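Epimerase domain-containing protein (Bacillus cereus HuA2-4, PDB 6ZLK) interconverts UDP-glucuronic acid and UDP-galacturonic acid by epimerisation at C4 of the sugar, with a bound NAD as cofactor. Local coordinates at residues E258-K263 and G302-Y307; P170-R175 and E238-G243. All blocks are in the same frame, centred on the assembly; numbering follows the deposited sequence.

Interaction 1 of 2, residues E258-K263 and G302-Y307; sequences EKISGK and GLEAEY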
loop_
_atom_site.group_PDB
_atom_site.type_symbol
_atom_site.label_atom_id
_atom_site.label_comp_id
_atom_site.label_asym_id
_atom_site.label_seq_id
_atom_site.Cartn_x
_atom_site.Cartn_y
_atom_site.Cartn_z
ATOM N N GLU A 258 22.620 5.684 31.338
ATOM C CA GLU A 258 23.480 6.431 32.301
ATOM C C GLU A 258 23.867 5.505 33.448
ATOM O O GLU A 258 25.071 5.561 33.854
ATOM C CB GLU A 258 22.746 7.670 32.808
ATOM C CG GLU A 258 22.674 8.742 31.736
ATOM C CD GLU A 258 21.908 9.982 32.144
ATOM O OE1 GLU A 258 20.922 9.858 32.909
ATOM O OE2 GLU A 258 22.307 11.075 31.672
ATOM N N LYS A 259 22.938 4.708 33.963
ATOM C CA LYS A 259 23.272 3.806 35.099
ATOM C C LYS A 259 24.276 2.747 34.611
ATOM O O LYS A 259 25.258 2.472 35.345
ATOM C CB LYS A 259 22.032 3.244 35.790
ATOM C CG LYS A 259 21.183 2.285 34.974
ATOM C CD LYS A 259 20.002 1.617 35.712
ATOM C CE LYS A 259 19.206 0.647 34.839
ATOM N NZ LYS A 259 20.017 0.102 33.713
ATOM N N ILE A 260 24.130 2.240 33.384
ATOM C CA ILE A 260 25.041 1.204 32.810
ATOM C C ILE A 260 26.423 1.776 32.547
ATOM O O ILE A 260 27.423 1.113 32.923
ATOM C CB ILE A 260 24.434 0.605 31.529
ATOM C CG1 ILE A 260 23.219 -0.242 31.859
ATOM C CG2 ILE A 260 25.488 -0.180 30.758
ATOM C CD1 ILE A 260 22.313 -0.587 30.657
ATOM N N SER A 261 26.491 2.974 31.986
ATOM C CA SER A 261 27.753 3.584 31.510
ATOM C C SER A 261 28.510 4.303 32.635
ATOM O O SER A 261 29.746 4.427 32.505
ATOM C CB SER A 261 27.504 4.515 30.376
ATOM O OG SER A 261 26.785 5.640 30.811
ATOM N N GLY A 262 27.813 4.785 33.650
ATOM C CA GLY A 262 28.359 5.748 34.624
ATOM C C GLY A 262 28.572 7.131 34.011
ATOM O O GLY A 262 29.260 7.983 34.662
ATOM N N LYS A 263 28.048 7.383 32.808
ATOM C CA LYS A 263 28.128 8.708 32.146
ATOM C C LYS A 263 26.955 9.588 32.595
ATOM O O LYS A 263 25.868 9.072 32.933
ATOM C CB LYS A 263 28.108 8.576 30.618
ATOM C CG LYS A 263 29.294 7.854 29.998
ATOM C CD LYS A 263 30.390 8.771 29.539
ATOM C CE LYS A 263 31.349 8.046 28.627
ATOM N NZ LYS A 263 32.687 8.654 28.695
ATOM N N GLY A 302 19.018 -6.205 28.117
ATOM C CA GLY A 302 19.162 -5.983 26.656
ATOM C C GLY A 302 20.031 -4.768 26.358
ATOM O O GLY A 302 20.896 -4.862 25.463
ATOM N N LEU A 303 19.899 -3.701 27.151
ATOM C CA LEU A 303 20.728 -2.474 27.003
ATOM C C LEU A 303 22.174 -2.735 27.426
ATOM O O LEU A 303 23.052 -2.252 26.740
ATOM C CB LEU A 303 20.115 -1.381 27.853
ATOM C CG LEU A 303 18.836 -0.783 27.270
ATOM C CD1 LEU A 303 18.278 0.172 28.282
ATOM C CD2 LEU A 303 19.078 -0.117 25.910
ATOM N N GLU A 304 22.388 -3.624 28.382
ATOM C CA GLU A 304 23.775 -4.015 28.746
ATOM C C GLU A 304 24.447 -4.642 27.530
ATOM O O GLU A 304 25.620 -4.349 27.256
ATOM C CB GLU A 304 23.784 -4.971 29.938
ATOM C CG GLU A 304 23.509 -4.256 31.240
ATOM C CD GLU A 304 23.098 -5.154 32.392
ATOM O OE1 GLU A 304 22.710 -4.578 33.452
ATOM O OE2 GLU A 304 23.129 -6.391 32.228
ATOM N N ALA A 305 23.734 -5.532 26.843
ATOM C CA ALA A 305 24.272 -6.252 25.689
ATOM C C ALA A 305 24.559 -5.236 24.608
ATOM O O ALA A 305 25.624 -5.304 23.991
ATOM C CB ALA A 305 23.296 -7.285 25.199
ATOM N N GLU A 306 23.571 -4.392 24.285
ATOM C CA GLU A 306 23.793 -3.440 23.185
ATOM C C GLU A 306 24.925 -2.480 23.563
ATOM O O GLU A 306 25.703 -2.175 22.633
ATOM C CB GLU A 306 22.502 -2.733 22.761
ATOM C CG GLU A 306 22.756 -1.923 21.482
ATOM C CD GLU A 306 21.554 -1.386 20.707
ATOM O OE1 GLU A 306 20.399 -1.760 21.073
ATOM O OE2 GLU A 306 21.771 -0.551 19.774
ATOM N N TYR A 307 25.019 -2.012 24.802
ATOM C CA TYR A 307 26.087 -1.107 25.256
ATOM C C TYR A 307 27.426 -1.801 24.962
ATOM O O TYR A 307 28.277 -1.208 24.316
ATOM C CB TYR A 307 25.850 -0.770 26.722
ATOM C CG TYR A 307 26.914 0.146 27.236
ATOM C CD1 TYR A 307 28.091 -0.377 27.718
ATOM C CD2 TYR A 307 26.775 1.512 27.109
ATOM C CE1 TYR A 307 29.099 0.461 28.158
ATOM C CE2 TYR A 307 27.776 2.362 27.542
ATOM C CZ TYR A 307 28.937 1.831 28.060
ATOM O OH TYR A 307 29.926 2.658 28.515
HETATM O O HOH W 1 21.520 -2.070 34.168
#

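Interaction 2 of 2, residues P170-R175 and E238-G243; sequences PIVILR and EVINIG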
loop_
_atom_site.group_PDB
_atom_site.type_symbol
_atom_site.label_atom_id
_atom_site.label_comp_id
_atom_site.label_asym_id
_atom_site.label_seq_id
_atom_site.Cartn_x
_atom_site.Cartn_y
_atom_site.Cartn_z
ATOM N N PRO A 170 1.036 -19.971 1.392
ATOM C CA PRO A 170 0.831 -20.138 2.821
ATOM C C PRO A 170 1.544 -19.035 3.634
ATOM O O PRO A 170 2.506 -19.283 4.382
ATOM C CB PRO A 170 1.404 -21.529 3.091
ATOM C CG PRO A 170 2.562 -21.572 2.137
ATOM C CD PRO A 170 1.979 -20.970 0.869
ATOM N N ILE A 171 0.977 -17.826 3.549
ATOM C CA ILE A 171 1.558 -16.628 4.197
ATOM C C ILE A 171 1.315 -16.655 5.688
ATOM O O ILE A 171 0.270 -17.112 6.171
ATOM C CB ILE A 171 1.067 -15.320 3.548
ATOM C CG1 ILE A 171 -0.398 -15.023 3.861
ATOM C CG2 ILE A 171 1.371 -15.331 2.068
ATOM C CD1 ILE A 171 -0.609 -13.970 4.908
ATOM N N VAL A 172 2.269 -16.080 6.419
ATOM C CA VAL A 172 2.159 -15.710 7.836
ATOM C C VAL A 172 2.802 -14.325 7.926
ATOM O O VAL A 172 3.885 -14.161 7.329
ATOM C CB VAL A 172 2.940 -16.686 8.737
ATOM C CG1 VAL A 172 2.851 -16.216 10.167
ATOM C CG2 VAL A 172 2.461 -18.143 8.575
ATOM N N ILE A 173 2.158 -13.406 8.597
ATOM C CA ILE A 173 2.724 -12.038 8.754
ATOM C C ILE A 173 3.112 -11.794 10.202
ATOM O O ILE A 173 2.304 -11.960 11.094
ATOM C CB ILE A 173 1.763 -10.964 8.217
ATOM C CG1 ILE A 173 1.525 -11.086 6.707
ATOM C CG2 ILE A 173 2.254 -9.586 8.640
ATOM C CD1 ILE A 173 0.290 -10.380 6.213
ATOM N N LEU A 174 4.360 -11.437 10.447
ATOM C CA LEU A 174 4.847 -11.053 11.781
ATOM C C LEU A 174 5.051 -9.539 11.771
ATOM O O LEU A 174 5.789 -9.043 10.945
ATOM C CB LEU A 174 6.136 -11.793 12.169
ATOM C CG LEU A 174 6.118 -13.298 12.023
ATOM C CD1 LEU A 174 7.481 -13.891 12.453
ATOM C CD2 LEU A 174 4.979 -13.869 12.861
ATOM N N ARG A 175 4.398 -8.833 12.668
ATOM C CA ARG A 175 4.641 -7.388 12.874
ATOM C C ARG A 175 5.576 -7.202 14.053
ATOM O O ARG A 175 5.159 -7.306 15.236
ATOM C CB ARG A 175 3.331 -6.634 13.140
ATOM C CG ARG A 175 2.446 -6.586 11.919
ATOM C CD ARG A 175 1.107 -5.981 12.279
ATOM N NE ARG A 175 0.330 -5.806 11.064
ATOM C CZ ARG A 175 -0.972 -5.514 11.039
ATOM N NH1 ARG A 175 -1.654 -5.366 12.146
ATOM N NH2 ARG A 175 -1.613 -5.387 9.899
ATOM N N GLU A 238 -2.465 -15.720 9.218
ATOM C CA GLU A 238 -2.540 -14.951 10.475
ATOM C C GLU A 238 -1.536 -13.784 10.455
ATOM O O GLU A 238 -0.417 -13.928 9.858
ATOM C CB GLU A 238 -2.210 -15.778 11.709
ATOM C CG GLU A 238 -3.284 -16.818 12.062
ATOM C CD GLU A 238 -4.707 -16.283 12.171
ATOM O OE1 GLU A 238 -4.899 -15.142 12.612
ATOM O OE2 GLU A 238 -5.635 -17.025 11.797
ATOM N N VAL A 239 -1.951 -12.661 10.976
ATOM C CA VAL A 239 -1.041 -11.544 11.333
ATOM C C VAL A 239 -0.769 -11.640 12.828
ATOM O O VAL A 239 -1.726 -11.718 13.616
ATOM C CB VAL A 239 -1.649 -10.194 10.963
ATOM C CG1 VAL A 239 -0.740 -9.042 11.364
ATOM C CG2 VAL A 239 -1.966 -10.165 9.469
ATOM N N ILE A 240 0.494 -11.577 13.233
ATOM C CA ILE A 240 0.920 -11.806 14.628
ATOM C C ILE A 240 1.886 -10.689 15.037
ATOM O O ILE A 240 2.969 -10.615 14.414
ATOM C CB ILE A 240 1.579 -13.193 14.800
ATOM C CG1 ILE A 240 0.688 -14.316 14.231
ATOM C CG2 ILE A 240 1.942 -13.383 16.259
ATOM C CD1 ILE A 240 1.310 -15.716 14.340
ATOM N N ASN A 241 1.523 -9.906 16.029
ATOM C CA ASN A 241 2.457 -8.934 16.674
ATOM C C ASN A 241 3.552 -9.684 17.450
ATOM O O ASN A 241 3.270 -10.650 18.227
ATOM C CB ASN A 241 1.779 -8.043 17.682
ATOM C CG ASN A 241 0.758 -7.112 17.072
ATOM O OD1 ASN A 241 0.875 -6.698 15.941
ATOM N ND2 ASN A 241 -0.254 -6.779 17.861
ATOM N N ILE A 242 4.798 -9.250 17.289
ATOM C CA ILE A 242 5.960 -9.721 18.076
ATOM C C ILE A 242 6.532 -8.486 18.784
ATOM O O ILE A 242 7.110 -7.617 18.092
ATOM C CB ILE A 242 7.014 -10.382 17.163
ATOM C CG1 ILE A 242 6.422 -11.543 16.346
ATOM C CG2 ILE A 242 8.240 -10.809 17.955
ATOM C CD1 ILE A 242 5.928 -12.678 17.197
ATOM N N GLY A 243 6.284 -8.362 20.081
ATOM C CA GLY A 243 6.664 -7.223 20.910
ATOM C C GLY A 243 7.470 -7.640 22.104
ATOM O O GLY A 243 7.738 -8.838 22.284
#

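Interaction 1 of 2, residues E258-K263 and G302-Y307
The ring of Tyr-307 carries Ile-260 on one face and meets Ser-261 obliquely near its hydroxyl end. Ile-260 CG2 sits 3.8 Å from Tyr-307 CG, displaced toward the CG-CD1 side of the ring, away from the hydroxyl. It makes a CH-pi contact, 23° off the ring normal. Tyr-307 has CG anti to its backbone N (chi1 180°), which sends the ring toward Ser-261 at the end of the facing helix. The Tyr-307 and Ile-260 side chains slide past each other in opposite directions. Ser-261 CB packs 3.6 Å from Tyr-307 CE2 and touches the phenol oxygen as well.

The other branch of Ile-260 reaches the preceding turn of the partner helix. Its CD1 lies 3.7 Å from Leu-303 CB, and the two side chains cross at about a right angle. The same CD1 is 3.9 Å from Glu-304 CG, the aliphatic part of that side chain.

This is helix-helix packing in the C-terminal part of the chain, consistent with the smaller substrate-binding part of extended short-chain dehydrogenase/reductase epimerases. The end of helix 250-261 rests on helix 299-313, and helix 189-198 adds Met-197 against Ser-261, Leu-198 against Tyr-307 and Phe-190 against Leu-303. Helix 250-261 stops here with Gly-262 at positive phi. Ser-261 OG accepts from Lys-263 N at 2.9 Å, forming an ST turn, and also bonds to Leu-257 O.

At the polar margin, Lys-259 and Glu-304 meet through one water. Lys-259 NZ donates to it at 2.7 Å, and it donates to Glu-304 OE1 at 2.9 Å. The charged atoms themselves stay 5.4 Å apart, from Lys-259 NZ to Glu-304 OE1.

Interaction 2 of 2, residues P170-R175 and E238-G243
Val-239 CG1 is a bump pressed onto one face of the Arg-175 guanidinium, 3.4 Å from Arg-175 NE. The arginine chain is extended from CG to NE, which carries the flat group back over the valine. Val-239 fills the space between two side chains of the neighbouring strand. Its CG1 takes the arginine, and its CG2 lies 4.0 Å from Ile-173 CD1. On the same face, Asn-241 OD1 rests against Arg-175 CB and CD. Tyr-130 OH bonds both Asn-241 OD1 and Arg-175 NH1, and Glu-157 forms a salt bridge with Arg-175 NH2.

On the other face, the contact between the strands is aliphatic. Leu-174 fits between Ile-240 and Ile-242. Leu-174 CD2 is 4.0 Å from Ile-240 CB, and Leu-174 CB is 4.2 Å from Ile-242 CG1. Helix 285-291 covers both isoleucines.

Four backbone bonds join the strands. Ile-173 N donates to Glu-238 O at 2.9 Å. Ile-240 N donates to Ile-173 O, and Arg-175 N to Ile-240 O. Ile-242 N donates to Arg-175 O at 2.9 Å. The strands run parallel, with their short axes turned 27° against each other.

Strand 171-180 also pairs with strand 120-126. The arrangement is typical of the parallel sheet of the NAD-binding Rossmann fold in the epimerase/dehydratase family.

Overall arrangement
Interaction 2 closes along the chain before interaction 1 opens. Their centres are 31 Å apart, on opposite sides of the chain's centre, and their nearest atoms are about 13 Å apart. Interaction 2 lies in the central sheet. The side chain of Arg-175 is about 7 Å from both the bound NAD and the bound UDP-glucuronic acid. Interaction 1 joins two C-terminal helices, with the side chain of Leu-303 about 10 Å from the UDP-sugar. Interaction 2 lies closer to the bound ligands than interaction 1, which sits toward the periphery. Interaction 2 belongs to the nucleotide-binding sheet. Interaction 1 belongs to the helical C-terminal part, which in this family probably forms much of the sugar-nucleotide side.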